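Local coordinates for type 2A phosphatase-associated protein 42 (Saccharomyces cerevisiae, PDB 2V0P) that inhibits the PP2A-type phosphatase SIT4, associates with PP2A catalytic subunits and takes part in negative regulation of the TOR signalling pathway in response to nitrogen source, at residues 212-215 and 216-220; 171-174 and 175-179. All coordinates share one frame; numbering follows the deposited sequence.

Contact 1: residues 212-215 and 216-220; sequences SLDT and INNIE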
loop_
_atom_site.group_PDB
_atom_site.type_symbol
_atom_site.label_atom_id
_atom_site.label_comp_id
_atom_site.label_asym_id
_atom_site.label_seq_id
_atom_site.Cartn_x
_atom_site.Cartn_y
_atom_site.Cartn_z
ATOM N N SER A 212 21.349 -4.778 9.278
ATOM C CA SER A 212 20.663 -5.880 8.686
ATOM C C SER A 212 19.166 -5.871 9.074
ATOM O O SER A 212 18.331 -6.162 8.233
ATOM C CB SER A 212 21.326 -7.213 9.063
ATOM O OG SER A 212 20.953 -7.571 10.358
ATOM N N LEU A 213 18.847 -5.495 10.302
ATOM C CA LEU A 213 17.470 -5.392 10.711
ATOM C C LEU A 213 16.803 -4.172 9.986
ATOM O O LEU A 213 15.783 -4.360 9.413
ATOM C CB LEU A 213 17.352 -5.343 12.211
ATOM C CG LEU A 213 17.749 -6.723 12.808
ATOM C CD1 LEU A 213 18.230 -6.514 14.182
ATOM C CD2 LEU A 213 16.542 -7.693 12.832
ATOM N N ASP A 214 17.420 -2.993 10.011
ATOM C CA ASP A 214 16.943 -1.817 9.332
ATOM C C ASP A 214 16.631 -2.135 7.894
ATOM O O ASP A 214 15.617 -1.726 7.412
ATOM C CB ASP A 214 18.010 -0.687 9.354
ATOM C CG ASP A 214 17.449 0.668 8.848
ATOM O OD1 ASP A 214 16.375 1.087 9.359
ATOM O OD2 ASP A 214 18.073 1.305 7.968
ATOM N N THR A 215 17.498 -2.889 7.233
ATOM C CA THR A 215 17.386 -3.311 5.822
ATOM C C THR A 215 16.045 -3.963 5.513
ATOM O O THR A 215 15.434 -3.669 4.501
ATOM C CB THR A 215 18.594 -4.234 5.420
ATOM O OG1 THR A 215 19.748 -3.435 5.453
ATOM C CG2 THR A 215 18.497 -4.827 4.022
ATOM N N ILE A 216 15.575 -4.840 6.389
ATOM C CA ILE A 216 14.313 -5.474 6.118
ATOM C C ILE A 216 13.211 -4.390 5.958
ATOM O O ILE A 216 12.463 -4.484 5.050
ATOM C CB ILE A 216 13.937 -6.553 7.164
ATOM C CG1 ILE A 216 14.907 -7.749 7.112
ATOM C CG2 ILE A 216 12.468 -6.989 6.993
ATOM C CD1 ILE A 216 15.086 -8.423 5.811
ATOM N N ASN A 217 13.190 -3.387 6.808
ATOM C CA ASN A 217 12.260 -2.277 6.711
ATOM C C ASN A 217 12.384 -1.487 5.433
ATOM O O ASN A 217 11.412 -1.030 4.883
ATOM C CB ASN A 217 12.386 -1.326 7.871
ATOM C CG ASN A 217 11.800 -1.914 9.161
ATOM O OD1 ASN A 217 10.850 -2.684 9.134
ATOM N ND2 ASN A 217 12.365 -1.540 10.265
ATOM N N ASN A 218 13.614 -1.304 4.988
ATOM C CA ASN A 218 13.818 -0.575 3.792
ATOM C C ASN A 218 13.441 -1.392 2.587
ATOM O O ASN A 218 12.917 -0.828 1.605
ATOM C CB ASN A 218 15.282 -0.080 3.721
ATOM C CG ASN A 218 15.676 0.714 4.903
ATOM O OD1 ASN A 218 14.910 1.395 5.463
ATOM N ND2 ASN A 218 16.922 0.549 5.343
ATOM N N ILE A 219 13.733 -2.697 2.612
ATOM C CA ILE A 219 13.403 -3.520 1.502
ATOM C C ILE A 219 11.811 -3.509 1.407
ATOM O O ILE A 219 11.316 -3.414 0.368
ATOM C CB ILE A 219 13.909 -4.928 1.589
ATOM C CG1 ILE A 219 15.451 -4.956 1.272
ATOM C CG2 ILE A 219 13.233 -5.829 0.548
ATOM C CD1 ILE A 219 16.110 -6.224 1.583
ATOM N N GLU A 220 11.133 -3.615 2.506
ATOM C CA GLU A 220 9.605 -3.656 2.498
ATOM C C GLU A 220 9.040 -2.355 1.911
ATOM O O GLU A 220 8.161 -2.374 0.984
ATOM C CB GLU A 220 9.071 -3.905 3.916
ATOM C CG GLU A 220 7.616 -4.371 3.946
ATOM C CD GLU A 220 6.926 -4.145 5.273
ATOM O OE1 GLU A 220 7.480 -3.492 6.186
ATOM O OE2 GLU A 220 5.799 -4.610 5.396
HETATM O O HOH W 1 14.476 0.255 10.584
#
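The carboxylate of Asp214 and the side-chain amide of Asn218 meet almost at right angles, their planes 84° apart. The amide presents its edge: OD2 of Asp214 lies near the amide plane, and ND2 of Asn218 donates to it over 3.0 Å with an N-H...O angle of 160°. From the carboxylate side the same bond comes down on a face, since the donor stands 72° out of that plane. CG of Asp214 is turned opposite its own backbone N, and the carboxylate is carried forward along the helix to the residue four places on. Asn218 has the other setting, CG beside its N, which folds the amide back over the preceding turn. OD2 is shared, for it also takes a hydrogen bond from Tyr77 OH of helix 75-83. A water accepts from ND2 of Asn217 at 2.8 Å; its approach to the other carboxylate oxygen, OD1 of Asp214, is unusually short, so that half of the bridge is doubtful.

One residue further round, the contact turns apolar. Thr215 points its methyl at Ile219, CG2 to CD1 3.7 Å, while its OG1 hydrogen-bonds to the carbonyl of Phe211 one turn back. CG1 of Ile219 rests 3.5 Å from Thr215 O, the same oxygen that accepts Ile219 N at 2.7 Å. Phe111 of helix 93-120 touches Thr215, Asn218 and Ile219, closing over this side.

Beneath both pairs the backbone bonds from Asn218 N to Asp214 O and from Ile219 N to Thr215 O fix the four-residue spacing. This is i to i+4 pairing within the buried part of helix 199-231, a long helix of the tetratricopeptide repeat-like, all-helical N-terminal domain of Tap42.

Contact 2: residues 171-174 and 175-179; sequences QRNK and EISTK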
loop_
_atom_site.group_PDB
_atom_site.type_symbol
_atom_site.label_atom_id
_atom_site.label_comp_id
_atom_site.label_asym_id
_atom_site.label_seq_id
_atom_site.Cartn_x
_atom_site.Cartn_y
_atom_site.Cartn_z
ATOM N N GLN A 171 10.578 -5.795 17.727
ATOM C CA GLN A 171 11.249 -6.066 18.984
ATOM C C GLN A 171 12.749 -6.333 18.775
ATOM O O GLN A 171 13.553 -5.794 19.508
ATOM C CB GLN A 171 10.580 -7.205 19.747
ATOM C CG GLN A 171 9.209 -6.823 20.336
ATOM C CD GLN A 171 9.288 -5.710 21.376
ATOM O OE1 GLN A 171 9.954 -5.846 22.406
ATOM N NE2 GLN A 171 8.589 -4.610 21.115
ATOM N N ARG A 172 13.094 -7.138 17.783
ATOM C CA ARG A 172 14.482 -7.505 17.561
ATOM C C ARG A 172 15.303 -6.259 17.184
ATOM O O ARG A 172 16.389 -6.038 17.708
ATOM C CB ARG A 172 14.612 -8.586 16.489
ATOM C CG ARG A 172 16.052 -9.067 16.236
ATOM C CD ARG A 172 16.679 -9.700 17.505
ATOM N NE ARG A 172 17.914 -10.434 17.233
ATOM C CZ ARG A 172 18.803 -10.782 18.159
ATOM N NH1 ARG A 172 18.596 -10.505 19.452
ATOM N NH2 ARG A 172 19.895 -11.447 17.810
ATOM N N ASN A 173 14.732 -5.432 16.313
ATOM C CA ASN A 173 15.291 -4.179 15.899
ATOM C C ASN A 173 15.545 -3.242 17.063
ATOM O O ASN A 173 16.617 -2.659 17.169
ATOM C CB ASN A 173 14.297 -3.529 14.940
ATOM C CG ASN A 173 14.949 -2.751 13.851
ATOM O OD1 ASN A 173 16.152 -2.678 13.749
ATOM N ND2 ASN A 173 14.132 -2.172 12.998
ATOM N N LYS A 174 14.560 -3.103 17.942
ATOM C CA LYS A 174 14.682 -2.329 19.164
ATOM C C LYS A 174 15.782 -2.871 20.072
ATOM O O LYS A 174 16.549 -2.117 20.631
ATOM C CB LYS A 174 13.344 -2.334 19.908
ATOM C CG LYS A 174 13.274 -1.411 21.099
ATOM C CD LYS A 174 11.835 -1.283 21.607
ATOM C CE LYS A 174 11.795 -1.082 23.112
ATOM N NZ LYS A 174 12.170 -2.327 23.856
ATOM N N GLU A 175 15.845 -4.179 20.215
ATOM C CA GLU A 175 16.825 -4.806 21.080
ATOM C C GLU A 175 18.250 -4.411 20.601
ATOM O O GLU A 175 19.029 -3.853 21.356
ATOM C CB GLU A 175 16.626 -6.307 21.039
ATOM C CG GLU A 175 17.433 -7.082 22.049
ATOM C CD GLU A 175 17.370 -8.587 21.817
ATOM O OE1 GLU A 175 16.673 -9.025 20.867
ATOM O OE2 GLU A 175 18.030 -9.328 22.581
ATOM N N ILE A 176 18.525 -4.668 19.332
ATOM C CA ILE A 176 19.859 -4.442 18.725
ATOM C C ILE A 176 20.141 -2.958 18.677
ATOM O O ILE A 176 21.268 -2.542 18.997
ATOM C CB ILE A 176 19.960 -5.147 17.373
ATOM C CG1 ILE A 176 19.881 -6.653 17.603
ATOM C CG2 ILE A 176 21.171 -4.713 16.564
ATOM C CD1 ILE A 176 20.748 -7.154 18.691
ATOM N N SER A 177 19.131 -2.143 18.391
ATOM C CA SER A 177 19.337 -0.700 18.508
ATOM C C SER A 177 19.825 -0.245 19.893
ATOM O O SER A 177 20.775 0.543 19.986
ATOM C CB SER A 177 18.117 0.116 18.082
ATOM O OG SER A 177 17.871 -0.106 16.737
ATOM N N THR A 178 19.192 -0.742 20.951
ATOM C CA THR A 178 19.584 -0.405 22.301
ATOM C C THR A 178 20.988 -0.913 22.600
ATOM O O THR A 178 21.768 -0.184 23.175
ATOM C CB THR A 178 18.581 -0.943 23.354
ATOM O OG1 THR A 178 17.270 -0.492 23.008
ATOM C CG2 THR A 178 18.910 -0.439 24.734
ATOM N N LYS A 179 21.305 -2.143 22.216
ATOM C CA LYS A 179 22.659 -2.663 22.400
ATOM C C LYS A 179 23.692 -1.795 21.653
ATOM O O LYS A 179 24.736 -1.439 22.212
ATOM C CB LYS A 179 22.764 -4.136 22.003
ATOM C CG LYS A 179 22.218 -5.088 23.050
ATOM C CD LYS A 179 21.823 -6.452 22.450
ATOM C CE LYS A 179 23.035 -7.330 22.118
ATOM N NZ LYS A 179 22.650 -8.702 21.637
#
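An i to i+3 salt bridge on an exposed turn of helix 156-186, in the tetratricopeptide repeat-like domain, joins Arg172 to Glu175. NH1 of Arg172 donates to OE1 of Glu175 at 2.8 Å. The acceptor sits at the edge of the guanidinium, 4° from its plane, whereas the donor rises 54° out of the carboxylate plane, so the guanidinium edge comes in obliquely from above the carboxylate, the two planes being 60° apart. Arg172 gets there by a bend at chi2, which turns the chain toward the following turn. CD1 of Ile176 lies over one guanidinium face, displaced toward the rim and 4.1 Å from NH1. NE of Arg172 forms a second salt bridge, with Asp125. Replacing Arg172 with an alanine is likely to leave the carboxylates of Glu175 and Asp125 without their shared cation and take away the guanidinium cover on CD1 of Ile176.

Further along, two hydroxyls turn back on the helix. OG of Ser177 and OG1 of Thr178, each lying beside its own backbone N, donate to the carbonyls four residues earlier. Asn173 O thus takes Ser177 N and OG from opposite faces of its plane, and Lys174 O likewise takes Thr178 N and, at 3.0 Å, Thr178 OG1.

In the fold
Contacts 1 and 2 sit on two helices consecutive in the chain, 199-231 and 156-186, with centres 13 Å apart. Contact 1 is buried, about 6 Å from the centre of the chain, while contact 2 lies at the surface, about 17 Å out. The chemistry differs accordingly: in contact 1 a partly exposed carboxylate-amide pair beside buried Thr215-Ile219 packing, in contact 2 a salt bridge and hydroxyls bonded to helix carbonyls. The helices also touch directly. Leu213 wedges against contact 2, its CD2 3.7 Å from Arg172 CG and its CD1 3.8 Å from Ile176 CG1, and Asn173 packs on Leu213 and Asn217. Arg172 and Ile176 therefore serve both the exposed salt-bridge turn and the helix interface.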